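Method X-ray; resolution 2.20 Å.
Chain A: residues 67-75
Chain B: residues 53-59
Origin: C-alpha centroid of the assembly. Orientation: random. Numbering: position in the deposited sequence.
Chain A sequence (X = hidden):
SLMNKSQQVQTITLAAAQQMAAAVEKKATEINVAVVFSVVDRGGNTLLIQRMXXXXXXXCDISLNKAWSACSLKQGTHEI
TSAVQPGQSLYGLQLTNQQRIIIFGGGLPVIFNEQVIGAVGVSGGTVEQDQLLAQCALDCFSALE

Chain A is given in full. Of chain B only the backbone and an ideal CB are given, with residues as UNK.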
# COMPACT_ATOMS: atom_id res chain seq x y z
N ALA A 67 -10.85 -3.15 -17.67
CA ALA A 67 -12.31 -3.29 -17.60
C ALA A 67 -12.86 -2.25 -16.63
O ALA A 67 -13.79 -1.50 -16.95
CB ALA A 67 -12.72 -4.72 -17.17
N TRP A 68 -12.26 -2.19 -15.45
CA TRP A 68 -12.67 -1.23 -14.44
C TRP A 68 -12.53 0.20 -14.92
O TRP A 68 -13.37 1.04 -14.59
CB TRP A 68 -11.93 -1.47 -13.12
CG TRP A 68 -12.30 -0.48 -12.05
CD1 TRP A 68 -13.28 -0.61 -11.10
CD2 TRP A 68 -11.68 0.79 -11.82
NE1 TRP A 68 -13.32 0.50 -10.30
CE2 TRP A 68 -12.35 1.38 -10.73
CE3 TRP A 68 -10.66 1.51 -12.47
CZ2 TRP A 68 -12.02 2.65 -10.24
CZ3 TRP A 68 -10.34 2.78 -11.99
CH2 TRP A 68 -11.02 3.33 -10.88
N SER A 69 -11.50 0.48 -15.72
CA SER A 69 -11.33 1.81 -16.31
C SER A 69 -12.38 2.11 -17.37
O SER A 69 -12.97 3.18 -17.39
CB SER A 69 -9.93 1.95 -16.92
OG SER A 69 -8.94 2.05 -15.92
N ALA A 70 -12.60 1.15 -18.26
CA ALA A 70 -13.65 1.24 -19.26
C ALA A 70 -15.07 1.47 -18.69
O ALA A 70 -15.87 2.22 -19.26
CB ALA A 70 -13.63 0.04 -20.15
N CYS A 71 -15.37 0.82 -17.56
CA CYS A 71 -16.67 0.97 -16.90
C CYS A 71 -16.71 2.28 -16.13
O CYS A 71 -17.72 2.95 -16.12
CB CYS A 71 -16.90 -0.18 -15.92
SG CYS A 71 -18.48 -0.07 -15.02
N SER A 72 -15.62 2.60 -15.44
CA SER A 72 -15.64 3.71 -14.50
C SER A 72 -15.72 5.02 -15.30
O SER A 72 -16.63 5.82 -15.07
CB SER A 72 -14.45 3.62 -13.53
OG SER A 72 -14.28 4.80 -12.75
N LEU A 73 -14.83 5.20 -16.29
CA LEU A 73 -14.80 6.42 -17.15
C LEU A 73 -15.74 6.40 -18.38
O LEU A 73 -15.78 7.35 -19.16
CB LEU A 73 -13.37 6.71 -17.63
CG LEU A 73 -12.18 6.83 -16.68
CD1 LEU A 73 -11.00 6.09 -17.29
CD2 LEU A 73 -11.79 8.28 -16.47
N LYS A 74 -16.46 5.30 -18.54
CA LYS A 74 -17.55 5.16 -19.52
C LYS A 74 -17.11 5.27 -20.97
O LYS A 74 -17.84 5.81 -21.80
CB LYS A 74 -18.73 6.10 -19.20
CG LYS A 74 -19.36 5.85 -17.82
CD LYS A 74 -20.32 6.96 -17.38
CE LYS A 74 -20.35 7.06 -15.85
NZ LYS A 74 -21.55 7.74 -15.31
N GLN A 75 -15.93 4.76 -21.28
CA GLN A 75 -15.39 4.86 -22.62
C GLN A 75 -14.23 3.86 -22.78
O GLN A 75 -13.80 3.26 -21.80
CB GLN A 75 -14.88 6.28 -22.86
CG GLN A 75 -13.72 6.64 -21.94
CD GLN A 75 -13.19 8.03 -22.21
OE1 GLN A 75 -12.18 8.20 -22.90
NE2 GLN A 75 -13.88 9.03 -21.68
N UNK B 53 -24.87 11.38 -8.88
CA UNK B 53 -25.07 10.00 -9.34
C UNK B 53 -24.23 9.58 -10.56
O UNK B 53 -23.75 8.45 -10.62
CB UNK B 53 -26.55 9.80 -9.68
N UNK B 54 -24.10 10.48 -11.52
CA UNK B 54 -23.59 10.14 -12.84
C UNK B 54 -22.10 10.48 -13.01
O UNK B 54 -21.49 10.09 -14.00
CB UNK B 54 -24.41 10.87 -13.91
N UNK B 55 -21.54 11.20 -12.04
CA UNK B 55 -20.11 11.44 -11.97
C UNK B 55 -19.32 10.14 -11.92
O UNK B 55 -19.68 9.19 -11.20
CB UNK B 55 -19.78 12.30 -10.75
N UNK B 56 -18.23 10.09 -12.69
CA UNK B 56 -17.29 8.96 -12.64
C UNK B 56 -16.94 8.60 -11.20
O UNK B 56 -16.75 9.49 -10.37
CB UNK B 56 -16.01 9.29 -13.42
N UNK B 57 -16.81 7.30 -10.91
CA UNK B 57 -16.48 6.89 -9.56
C UNK B 57 -15.00 7.04 -9.29
O UNK B 57 -14.55 6.98 -8.14
CB UNK B 57 -16.92 5.44 -9.32
N UNK B 58 -14.23 7.21 -10.37
CA UNK B 58 -12.79 7.41 -10.29
C UNK B 58 -12.50 8.86 -9.88
O UNK B 58 -11.37 9.19 -9.57
CB UNK B 58 -12.12 7.08 -11.62
N UNK B 59 -13.53 9.70 -9.85
CA UNK B 59 -13.39 11.11 -9.47
C UNK B 59 -13.48 11.37 -7.96
O UNK B 59 -13.06 12.42 -7.50
CB UNK B 59 -14.47 11.93 -10.18

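Chain A brings the end of a helix to this contact. A:Ser72 is its last residue, and A:Lys74, at positive phi, carries an extended side chain out toward the backbone of chain B.

At position 53 CA-to-CB points away from chain A and nothing of that stretch lies within 5.5 Å of the ideal CB, so the contact sets little preference. The residue is B:Asp53, whose OD1 is hydrogen-bonded elsewhere in the structure; its carbonyl O accepts from water 2, 3.2 Å away.

Position 54 meets the lysine twice. Its carbonyl O takes a hydrogen bond from A:Lys74 NZ at 2.7 Å, which any residue could accept, and its ideal CB sits 4.5 Å from the same NZ. CA-to-CB points sideways, leaving room for a side chain that bends back; an acid would suit the charge, though a neutral polar group could serve. The residue is B:Glu54, and with chi1 and chi2 both m its OE1 comes to 3.7 Å from A:Lys74 NZ, a long salt bridge that supplements the shorter backbone bond.

Position 55 again points away, and many side chains would do. It is B:Ala55; its carbonyl O accepts from water 2, which in turn accepts from A:Lys74 NZ at 2.8 Å.

Position 56 opens a type I turn, and its CA is 5.7 Å from that of A:Leu73. The ideal CB looks onto A:Ser72 O (3.9 Å) and, farther off, A:Lys74 CE (5.4 Å), so a broad apolar or aromatic group could cover the helix end and the lysine methylenes. B:Phe56 does this: CD1 lies 3.6 Å from A:Ser72 O and 4.1 Å from A:Lys74 CE, while CE1 is 3.7 Å from A:Leu73 O.

At position 57 the backbone N is tied through water 1 to A:Ser72 O (3.0 and 2.7 Å). The ideal CB is 4.4 Å from A:Ser72 OG, with the A:Trp68 ring beyond, favouring a compact aliphatic group. B:Val57 places CG2 3.4 Å from A:Ser72 OG and 4.2 Å from A:Trp68 CZ2.

Position 58 points toward chain A, its ideal CB only 3.3 Å from A:Ser72 OG and 4.0 Å from A:Trp68 CH2. Such closeness favours a small residue, with a hydroxyl able to answer the serine. B:Ser58, chi1 p, sets its OG 3.2 Å from A:Ser72 OG, a weak hydrogen bond, and 4.0 Å from A:Leu73 CD2.

Position 59 closes the turn, its N donating to the carbonyl O of 56 (3.3 Å). Chain A constrains it little; B:Ser59 bonds through OG elsewhere in the structure.

Chain B 53-59: DEAFVSS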
# COMPACT_ATOMS: atom_id res chain seq x y z
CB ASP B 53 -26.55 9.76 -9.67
CG ASP B 53 -27.44 9.79 -8.42
OD1 ASP B 53 -27.22 8.95 -7.52
OD2 ASP B 53 -28.35 10.65 -8.36
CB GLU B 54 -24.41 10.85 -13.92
CG GLU B 54 -25.78 10.23 -14.14
CD GLU B 54 -25.70 8.75 -14.51
OE1 GLU B 54 -25.15 8.45 -15.60
OE2 GLU B 54 -26.18 7.91 -13.72
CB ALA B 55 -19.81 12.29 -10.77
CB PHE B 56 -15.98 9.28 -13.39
CG PHE B 56 -16.18 9.96 -14.73
CD1 PHE B 56 -16.93 9.36 -15.74
CD2 PHE B 56 -15.59 11.20 -14.98
CE1 PHE B 56 -17.10 9.99 -16.97
CE2 PHE B 56 -15.76 11.83 -16.21
CZ PHE B 56 -16.51 11.23 -17.20
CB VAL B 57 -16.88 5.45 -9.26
CG1 VAL B 57 -18.24 5.17 -9.80
CG2 VAL B 57 -15.82 4.47 -9.78
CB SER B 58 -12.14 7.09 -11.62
OG SER B 58 -12.88 7.65 -12.68
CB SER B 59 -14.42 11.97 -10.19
OG SER B 59 -14.02 12.22 -11.52
O HOH W 1 -18.45 6.10 -13.05
O HOH W 2 -21.37 7.47 -12.54
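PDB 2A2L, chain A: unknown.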